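Local coordinates for protein octenoyl-CoA reductase/carboxylase (PDB 4A0S) that probably carries out the NADPH-dependent reductive carboxylation of 2-octenoyl-CoA, supplying an unusual extender unit for cinnabaramide polyketide biosynthesis, at residues A[73-78]-A[114-119]; A[136-141]-A[198-203]; A[171-176]-A[409-414]. One frame throughout, in Å; residues are numbered along the deposited sequence.

Contact 1: residues A[73-78]-A[114-119]; sequences SINYNT and GSDCSG. With NAP (NADP nicotinamide-adenine-dinucleotide phosphate), chain F.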
# COMPACT_ATOMS: atom_id res chain seq x y z
N SER A 73 11.78 32.17 1.85
CA SER A 73 11.09 32.19 3.12
C SER A 73 12.06 31.76 4.19
O SER A 73 13.09 31.12 3.90
CB SER A 73 9.90 31.23 3.09
OG SER A 73 10.34 29.90 3.27
N ILE A 74 11.73 32.10 5.43
CA ILE A 74 12.45 31.49 6.54
C ILE A 74 11.82 30.13 6.79
O ILE A 74 10.58 30.01 6.88
CB ILE A 74 12.41 32.34 7.82
CG1 ILE A 74 12.88 33.75 7.51
CG2 ILE A 74 13.27 31.70 8.91
CD1 ILE A 74 14.31 33.82 7.01
N ASN A 75 12.67 29.12 6.85
CA ASN A 75 12.26 27.82 7.30
C ASN A 75 12.95 27.55 8.58
O ASN A 75 13.93 28.21 8.92
CB ASN A 75 12.60 26.77 6.26
CG ASN A 75 11.59 26.76 5.17
OD1 ASN A 75 10.48 26.29 5.38
ND2 ASN A 75 11.93 27.35 4.04
N TYR A 76 12.44 26.58 9.32
CA TYR A 76 13.08 26.33 10.56
C TYR A 76 14.50 25.88 10.32
O TYR A 76 15.37 26.20 11.10
CB TYR A 76 12.28 25.42 11.49
CG TYR A 76 12.45 25.89 12.91
CD1 TYR A 76 13.66 25.68 13.57
CD2 TYR A 76 11.46 26.59 13.57
CE1 TYR A 76 13.87 26.13 14.86
CE2 TYR A 76 11.66 27.05 14.89
CZ TYR A 76 12.88 26.82 15.52
OH TYR A 76 13.12 27.22 16.82
N ASN A 77 14.75 25.18 9.21
CA ASN A 77 16.11 24.72 8.95
C ASN A 77 17.09 25.89 8.76
O ASN A 77 18.28 25.75 9.05
CB ASN A 77 16.20 23.69 7.81
CG ASN A 77 15.87 24.27 6.43
OD1 ASN A 77 15.42 25.40 6.30
ND2 ASN A 77 16.11 23.49 5.38
N THR A 78 16.56 27.02 8.31
CA THR A 78 17.32 28.27 8.21
C THR A 78 17.77 28.67 9.59
O THR A 78 18.94 29.00 9.80
CB THR A 78 16.46 29.40 7.58
OG1 THR A 78 15.79 28.89 6.42
CG2 THR A 78 17.35 30.62 7.20
N GLY A 114 18.54 29.04 2.70
CA GLY A 114 17.29 29.28 2.02
C GLY A 114 16.94 28.02 1.28
O GLY A 114 17.69 27.56 0.41
N SER A 115 15.80 27.45 1.62
CA SER A 115 15.46 26.11 1.17
C SER A 115 14.21 26.08 0.33
O SER A 115 13.83 25.03 -0.19
CB SER A 115 15.32 25.21 2.38
OG SER A 115 16.57 25.22 3.04
N ASP A 116 13.58 27.23 0.16
CA ASP A 116 12.63 27.36 -0.94
C ASP A 116 12.72 28.75 -1.53
O ASP A 116 13.46 29.61 -1.03
CB ASP A 116 11.19 26.90 -0.58
CG ASP A 116 10.69 27.41 0.77
OD1 ASP A 116 11.17 28.44 1.29
OD2 ASP A 116 9.78 26.77 1.30
N CYS A 117 12.01 28.97 -2.63
CA CYS A 117 12.01 30.26 -3.23
C CYS A 117 11.08 30.24 -4.39
O CYS A 117 10.65 29.18 -4.83
CB CYS A 117 13.41 30.69 -3.67
SG CYS A 117 13.91 30.17 -5.28
N SER A 118 10.75 31.44 -4.86
CA SER A 118 10.14 31.60 -6.16
C SER A 118 11.04 32.54 -6.91
O SER A 118 11.80 33.33 -6.31
CB SER A 118 8.74 32.18 -6.04
OG SER A 118 8.82 33.46 -5.42
N GLY A 119 11.00 32.45 -8.22
CA GLY A 119 11.80 33.34 -8.98
C GLY A 119 11.79 33.07 -10.45
O GLY A 119 10.86 32.50 -11.00
PA NAP F . 7.52 26.96 12.62
O1A NAP F . 6.87 27.77 11.43
O2A NAP F . 8.33 27.75 13.60
O5B NAP F . 6.36 26.28 13.36
C5B NAP F . 6.70 25.38 14.39
C4B NAP F . 5.52 25.34 15.34
O4B NAP F . 5.86 24.38 16.35
C3B NAP F . 5.27 26.69 16.06
O3B NAP F . 4.02 27.15 15.58
C2B NAP F . 5.05 26.31 17.51
O2B NAP F . 3.69 25.99 17.79
C1B NAP F . 5.84 25.06 17.68
N9A NAP F . 7.24 25.44 18.01
C8A NAP F . 7.95 26.52 17.61
N7A NAP F . 9.19 26.46 18.10
C5A NAP F . 9.26 25.34 18.81
C6A NAP F . 10.26 24.78 19.55
N6A NAP F . 11.45 25.37 19.61
N1A NAP F . 10.02 23.63 20.16
C2A NAP F . 8.84 23.02 20.06
N3A NAP F . 7.84 23.54 19.38
C4A NAP F . 8.04 24.70 18.74
O3 NAP F . 8.44 25.78 12.05
PN NAP F . 7.95 24.74 10.92
O1N NAP F . 8.47 25.42 9.60
O2N NAP F . 6.50 24.36 11.02
O5D NAP F . 8.95 23.55 11.30
C5D NAP F . 8.63 22.86 12.51
C4D NAP F . 9.67 21.78 12.62
O4D NAP F . 9.55 20.96 11.41
C3D NAP F . 11.10 22.31 12.61
O3D NAP F . 11.77 21.46 13.57
C2D NAP F . 11.59 22.05 11.20
O2D NAP F . 13.02 21.86 11.16
C1D NAP F . 10.92 20.71 10.98
N1N NAP F . 10.68 20.60 9.56
C2N NAP F . 11.07 19.43 8.95
C3N NAP F . 10.82 19.35 7.61
C7N NAP F . 11.25 18.09 6.95
O7N NAP F . 11.70 17.14 7.60
N7N NAP F . 11.15 18.15 5.65
C4N NAP F . 10.21 20.38 6.89
C5N NAP F . 9.80 21.55 7.49
C6N NAP F . 10.03 21.66 8.85
P2B NAP F . 3.29 25.99 19.35
O1X NAP F . 1.68 26.07 19.12
O2X NAP F . 3.70 24.59 20.04
O3X NAP F . 3.98 27.24 19.85
O HOH W 1 14.49 28.97 3.82
O HOH W 2 17.44 27.48 4.71
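In the GroES-like catalytic domain, where strand 64-73 gives way to a helix beside the cofactor, Asp116 gathers the side chains of Ser73 and Asn75 in a buried polar cluster. Asp116 CG lies between the backbone N and the carbonyl carbon (chi1 45°), and from there OD1 reaches Ser73 and Asn75. OD1 accepts two bonds. Ser73 OG donates to the syn lone pair of OD1, the one on the side of the other oxygen, with 2.6 Å between OG and OD1. Asn75 ND2 donates from above the carboxylate plane, 53° out of it, with 3.1 Å between ND2 and OD1. The second oxygen, OD2, accepts from the backbone N of Leu201 in helix 200-210, so the carboxylate also joins that helix to the cluster. An alanine here would probably leave the Ser73 hydroxyl, one Asn75 N-H and the Leu201 N-H without their acceptor, with Asn75 more able to turn.

Further along, Asn77 ND2 donates to Ser115 OG at 2.9 Å, with OG tilted from the amide plane; Ser115 OG is also bonded to Trp164 O. Two waters fill out the network. One donates to Ser73 O and accepts from Asn75 ND2 and Ser115 N, while the other accepts from Gly114 N and donates to Ser115 OG; both also bond Thr78 OG1. Asn77 touches the octanoyl-CoA, and Tyr76 sets its ring edge against NADP, with 3.3 Å from CD2 to the phosphate oxygen O2A.

Lys408 NZ bonds Ser73 OG too, and its positive charge would be expected to favour a charged carboxylate and to polarise the Ser73 hydroxyl, strengthening its donation to Asp116. The bonds between the two segments are directional and polar, fixing the approach to the helix at Ser73 and Asn75, and Asn77 within it.

Contact 2: residues A[136-141]-A[198-203]; sequences HVIVHP and VSPLCA. With CO8 (octanoyl-coenzyme A), chain E.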
# COMPACT_ATOMS: atom_id res chain seq x y z
N HIS A 136 8.94 31.43 -14.78
CA HIS A 136 8.60 31.67 -13.39
C HIS A 136 8.52 30.34 -12.69
O HIS A 136 7.76 29.45 -13.10
CB HIS A 136 7.28 32.41 -13.29
CG HIS A 136 7.38 33.86 -13.65
ND1 HIS A 136 6.41 34.78 -13.31
CD2 HIS A 136 8.36 34.56 -14.28
CE1 HIS A 136 6.77 35.97 -13.75
NE2 HIS A 136 7.95 35.87 -14.33
N VAL A 137 9.31 30.20 -11.65
CA VAL A 137 9.43 28.94 -10.95
C VAL A 137 9.31 29.10 -9.46
O VAL A 137 9.52 30.17 -8.90
CB VAL A 137 10.79 28.25 -11.24
CG1 VAL A 137 10.91 27.90 -12.73
CG2 VAL A 137 11.94 29.13 -10.79
N ILE A 138 8.96 28.01 -8.81
CA ILE A 138 9.25 27.89 -7.42
C ILE A 138 10.31 26.83 -7.36
O ILE A 138 10.45 26.03 -8.29
CB ILE A 138 8.03 27.52 -6.60
CG1 ILE A 138 7.32 26.32 -7.24
CG2 ILE A 138 7.12 28.74 -6.48
CD1 ILE A 138 6.30 25.64 -6.34
N VAL A 139 11.10 26.88 -6.31
CA VAL A 139 12.09 25.87 -6.08
C VAL A 139 11.66 25.22 -4.79
O VAL A 139 11.35 25.92 -3.81
CB VAL A 139 13.49 26.46 -5.92
CG1 VAL A 139 14.47 25.38 -5.46
CG2 VAL A 139 13.94 27.13 -7.22
N HIS A 140 11.62 23.89 -4.80
CA HIS A 140 11.45 23.12 -3.57
C HIS A 140 12.79 22.51 -3.18
O HIS A 140 13.71 22.47 -3.99
CB HIS A 140 10.34 22.08 -3.71
CG HIS A 140 10.66 20.98 -4.67
ND1 HIS A 140 11.49 19.93 -4.34
CD2 HIS A 140 10.24 20.74 -5.94
CE1 HIS A 140 11.58 19.10 -5.37
NE2 HIS A 140 10.84 19.58 -6.35
N PRO A 141 12.92 22.07 -1.92
CA PRO A 141 14.24 21.80 -1.36
C PRO A 141 14.87 20.44 -1.67
O PRO A 141 16.02 20.23 -1.29
CB PRO A 141 13.99 21.89 0.16
CG PRO A 141 12.55 21.51 0.31
CD PRO A 141 11.89 22.17 -0.88
N VAL A 198 6.71 30.95 -0.06
CA VAL A 198 6.52 30.48 1.32
C VAL A 198 6.17 28.99 1.43
O VAL A 198 6.34 28.39 2.47
CB VAL A 198 5.51 31.34 2.13
CG1 VAL A 198 6.05 32.73 2.38
CG2 VAL A 198 4.14 31.38 1.44
N SER A 199 5.75 28.41 0.33
CA SER A 199 5.09 27.11 0.39
C SER A 199 5.90 25.86 0.13
O SER A 199 5.67 24.86 0.78
CB SER A 199 3.89 27.12 -0.54
OG SER A 199 2.95 28.05 -0.05
N PRO A 200 6.84 25.89 -0.84
CA PRO A 200 7.32 24.58 -1.30
C PRO A 200 7.82 23.67 -0.19
O PRO A 200 7.41 22.51 -0.12
CB PRO A 200 8.45 24.94 -2.27
CG PRO A 200 7.97 26.26 -2.86
CD PRO A 200 7.36 26.99 -1.66
N LEU A 201 8.67 24.18 0.69
CA LEU A 201 9.28 23.32 1.70
C LEU A 201 8.23 22.81 2.68
O LEU A 201 8.04 21.61 2.82
CB LEU A 201 10.41 24.02 2.41
CG LEU A 201 11.16 23.15 3.41
CD1 LEU A 201 12.60 23.62 3.51
CD2 LEU A 201 10.50 23.24 4.72
N CYS A 202 7.55 23.73 3.36
CA CYS A 202 6.58 23.34 4.38
C CYS A 202 5.36 22.64 3.81
O CYS A 202 4.88 21.63 4.36
CB CYS A 202 6.15 24.55 5.19
SG CYS A 202 7.41 25.04 6.34
N ALA A 203 4.84 23.17 2.71
CA ALA A 203 3.66 22.60 2.13
C ALA A 203 3.99 21.23 1.55
O ALA A 203 3.23 20.29 1.75
CB ALA A 203 3.08 23.49 1.06
N1A CO8 E . 30.89 20.79 14.57
C2A CO8 E . 31.37 20.16 13.50
N3A CO8 E . 31.00 18.92 13.20
C4A CO8 E . 30.11 18.28 13.99
C5A CO8 E . 29.57 18.90 15.11
C6A CO8 E . 29.99 20.20 15.40
N6A CO8 E . 29.49 20.84 16.46
N7A CO8 E . 28.73 18.05 15.69
C8A CO8 E . 28.73 16.93 14.96
N9A CO8 E . 29.58 17.07 13.93
C1B CO8 E . 29.91 16.09 12.86
C2B CO8 E . 30.85 15.00 13.38
O2B CO8 E . 31.82 14.66 12.36
C3B CO8 E . 29.87 13.85 13.60
O3B CO8 E . 30.54 12.60 13.52
P3B CO8 E . 30.86 11.87 14.93
O7A CO8 E . 32.45 11.52 14.90
O8A CO8 E . 30.78 12.98 16.15
O9A CO8 E . 29.97 10.72 15.18
C4B CO8 E . 28.87 14.01 12.47
O4B CO8 E . 28.70 15.43 12.36
C5B CO8 E . 27.47 13.51 12.85
O5B CO8 E . 26.55 13.81 11.79
P1A CO8 E . 26.60 12.95 10.39
O1A CO8 E . 25.40 13.58 9.44
O2A CO8 E . 27.90 13.03 9.66
O3A CO8 E . 26.34 11.39 10.82
P2A CO8 E . 24.92 10.57 10.94
O4A CO8 E . 25.06 9.59 12.20
O5A CO8 E . 24.53 9.83 9.69
O6A CO8 E . 23.79 11.66 11.38
CBP CO8 E . 21.62 12.82 11.30
CCP CO8 E . 22.46 11.61 10.82
CDP CO8 E . 21.33 12.58 12.79
CEP CO8 E . 20.30 12.79 10.53
CAP CO8 E . 22.41 14.15 11.05
OAP CO8 E . 22.92 14.27 9.68
C9P CO8 E . 21.64 15.43 11.46
O9P CO8 E . 21.53 15.71 12.66
N8P CO8 E . 21.17 16.21 10.46
C7P CO8 E . 20.49 17.52 10.71
C6P CO8 E . 18.94 17.49 10.61
C5P CO8 E . 18.36 18.35 11.76
O5P CO8 E . 18.56 18.03 12.93
N4P CO8 E . 17.76 19.51 11.51
C3P CO8 E . 17.25 20.06 10.27
C2P CO8 E . 15.73 20.03 10.53
S1P CO8 E . 14.84 19.03 9.28
C1' CO8 E . 14.20 20.34 8.34
O1' CO8 E . 13.96 21.46 8.82
C2' CO8 E . 14.01 20.02 7.01
C3' CO8 E . 13.50 20.90 6.09
C4' CO8 E . 13.31 20.48 4.77
C5' CO8 E . 14.04 19.21 4.37
C6' CO8 E . 13.79 19.08 2.85
C7' CO8 E . 14.26 17.73 2.39
C8' CO8 E . 14.13 17.69 0.86
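Pro200 and Leu201 supply the apolar side of this contact, Pro200 against Ile138 and His140, Leu201 against Pro141. Pro200 presents its ring to Ile138, whose CD1 approaches the proline CG at 3.9 Å as the two side chains cross obliquely. Ile138 CG1 stands between the backbone N and the carbonyl carbon (chi1 50°), and CD1 extends from it toward the proline. His140 meets the neighbouring corner of the ring, with 3.7 Å between His140 CB and Pro200 CB. Pro141 meets Leu201 at about a right angle, its CG 3.8 Å from the leucine CG.

Backbone oxygen joins in as well: Val139 O lies 3.4 Å from Pro200 CB, a close van der Waals approach to a proline carbon. Here the end of strand 136-139, an antiparallel neighbour of strand 117-124 in the mixed sheet of the GroES-like domain, and the two residues after it run against the opening turn of helix 200-210, and the junction borders the substrate pocket.

Ligand contacts form the next group. Leu201 CD1 comes to 3.5 Å from C4' of octanoyl-CoA, while Pro141 CG reaches C6' at 3.7 Å, so the two residues that pack on each other also line successive parts of the acyl chain. Leu201 touches NADP too. The coenzyme A is held further by Arg286, Arg293 and Tyr349 of a second subunit.

Polar bonds are made outward from the contact. His140 NE2 is hydrogen-bonded to His365 ND1, and Pro200 O accepts from Gln368 NE2, both on helix 365-376.

Contact 3: residues A[171-176]-A[409-414]; sequences GGLAEY and VAVLCM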
# COMPACT_ATOMS: atom_id res chain seq x y z
N GLY A 171 21.62 28.34 -1.64
CA GLY A 171 20.23 28.40 -1.28
C GLY A 171 19.51 29.65 -1.75
O GLY A 171 20.10 30.54 -2.39
N GLY A 172 18.23 29.71 -1.42
CA GLY A 172 17.34 30.72 -1.97
C GLY A 172 17.25 32.04 -1.23
O GLY A 172 16.59 32.95 -1.70
N LEU A 173 17.90 32.15 -0.07
CA LEU A 173 17.89 33.44 0.63
C LEU A 173 19.01 34.33 0.10
O LEU A 173 19.98 34.66 0.78
CB LEU A 173 17.95 33.26 2.14
CG LEU A 173 16.61 32.80 2.72
CD1 LEU A 173 16.82 32.17 4.06
CD2 LEU A 173 15.65 33.96 2.84
N ALA A 174 18.85 34.71 -1.16
CA ALA A 174 19.89 35.39 -1.90
C ALA A 174 19.21 35.89 -3.15
O ALA A 174 18.05 35.55 -3.39
CB ALA A 174 20.99 34.40 -2.29
N GLU A 175 19.93 36.65 -3.95
CA GLU A 175 19.37 37.18 -5.17
C GLU A 175 19.37 36.11 -6.25
O GLU A 175 18.58 36.17 -7.18
CB GLU A 175 20.14 38.41 -5.61
CG GLU A 175 19.97 39.58 -4.63
CD GLU A 175 20.20 40.93 -5.29
OE1 GLU A 175 21.11 41.04 -6.13
OE2 GLU A 175 19.45 41.88 -4.98
N TYR A 176 20.24 35.12 -6.11
CA TYR A 176 20.24 33.99 -7.02
C TYR A 176 20.33 32.74 -6.23
O TYR A 176 20.88 32.73 -5.13
CB TYR A 176 21.43 34.04 -7.98
CG TYR A 176 21.37 35.21 -8.90
CD1 TYR A 176 21.95 36.42 -8.53
CD2 TYR A 176 20.74 35.13 -10.14
CE1 TYR A 176 21.91 37.52 -9.35
CE2 TYR A 176 20.68 36.24 -10.98
CZ TYR A 176 21.27 37.44 -10.56
OH TYR A 176 21.25 38.58 -11.32
N VAL A 409 7.01 33.19 7.09
CA VAL A 409 7.61 34.49 6.90
C VAL A 409 8.34 34.46 5.58
O VAL A 409 9.30 33.72 5.41
CB VAL A 409 8.59 34.84 8.02
CG1 VAL A 409 9.17 36.24 7.75
CG2 VAL A 409 7.89 34.82 9.34
N ALA A 410 7.87 35.27 4.65
CA ALA A 410 8.49 35.36 3.36
C ALA A 410 9.65 36.32 3.46
O ALA A 410 9.66 37.22 4.31
CB ALA A 410 7.48 35.86 2.35
N VAL A 411 10.60 36.13 2.57
CA VAL A 411 11.68 37.08 2.41
C VAL A 411 11.73 37.44 0.95
O VAL A 411 11.89 36.57 0.08
CB VAL A 411 13.05 36.50 2.90
CG1 VAL A 411 14.19 37.46 2.64
CG2 VAL A 411 13.00 36.17 4.40
N LEU A 412 11.57 38.73 0.66
CA LEU A 412 11.81 39.21 -0.68
C LEU A 412 13.31 39.14 -0.87
O LEU A 412 14.08 39.43 0.04
CB LEU A 412 11.33 40.65 -0.86
CG LEU A 412 9.85 40.91 -0.61
CD1 LEU A 412 9.56 42.43 -0.56
CD2 LEU A 412 8.97 40.16 -1.61
N CYS A 413 13.73 38.71 -2.05
CA CYS A 413 15.14 38.64 -2.33
C CYS A 413 15.41 39.67 -3.38
O CYS A 413 15.69 40.83 -3.06
CB CYS A 413 15.52 37.23 -2.75
SG CYS A 413 15.23 36.10 -1.40
N MET A 414 15.30 39.27 -4.64
CA MET A 414 15.44 40.22 -5.71
C MET A 414 14.18 41.07 -5.88
O MET A 414 14.28 42.20 -6.34
CB MET A 414 15.81 39.52 -7.00
CG MET A 414 16.44 40.44 -8.03
SD MET A 414 16.79 39.47 -9.49
CE MET A 414 18.40 38.80 -9.03
O HOH W 3 17.90 42.04 -2.53
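Met414 leaves the backbone with CG anti to N (chi1 -160°), stays extended through chi2 and then bends at chi3 (-85°), which puts CE over one face of Tyr176. The methyl stands 3.5 Å above the ring plane, offset toward the rim, and 3.9 Å from the ring centroid, a CH-pi contact. It also approaches Glu175 O, with 3.2 Å between CE and that oxygen.

Leu173, at the centre of an inverse gamma turn, crosses Val411 at about a right angle. Its CD2 lies 3.6 Å from Val411 CB and comes close to both valine methyls. Between these two apolar meetings Cys413 packs closely against the loop, its CB 3.1 Å from Ala174 O. A water adds a polar bridge: it donates to Glu175 OE2 at 2.9 Å and to Cys413 O at 2.6 Å.

Helix 2-8 touches both Tyr176 and Met414, and strand 64-73 lies against Cys413. Strand 408-412, coming back from the nucleotide-binding part of the chain, pairs antiparallel with strand 64-73, the return into the catalytic domain that marks the medium-chain dehydrogenase/reductase fold.

How the contacts relate
Followed from the N terminus, the chain first closes contact 1: 35 residues, including helix 89-97, separate segments 73-78 and 114-119. Contact 2 then opens at strand 136-139, the antiparallel neighbour of strand 117-124, and closes at helix 200-210. Before it closes, contact 3 opens at 171-176, so contacts 2 and 3 cross, whereas contact 1 precedes both in series. The loop of contact 3 is much the longest, since it takes in the whole six-stranded parallel sheet of the nucleotide-binding domain. All three reach one mixed sheet, and Ile74 N bonding Val409 O joins contacts 1 and 3 directly.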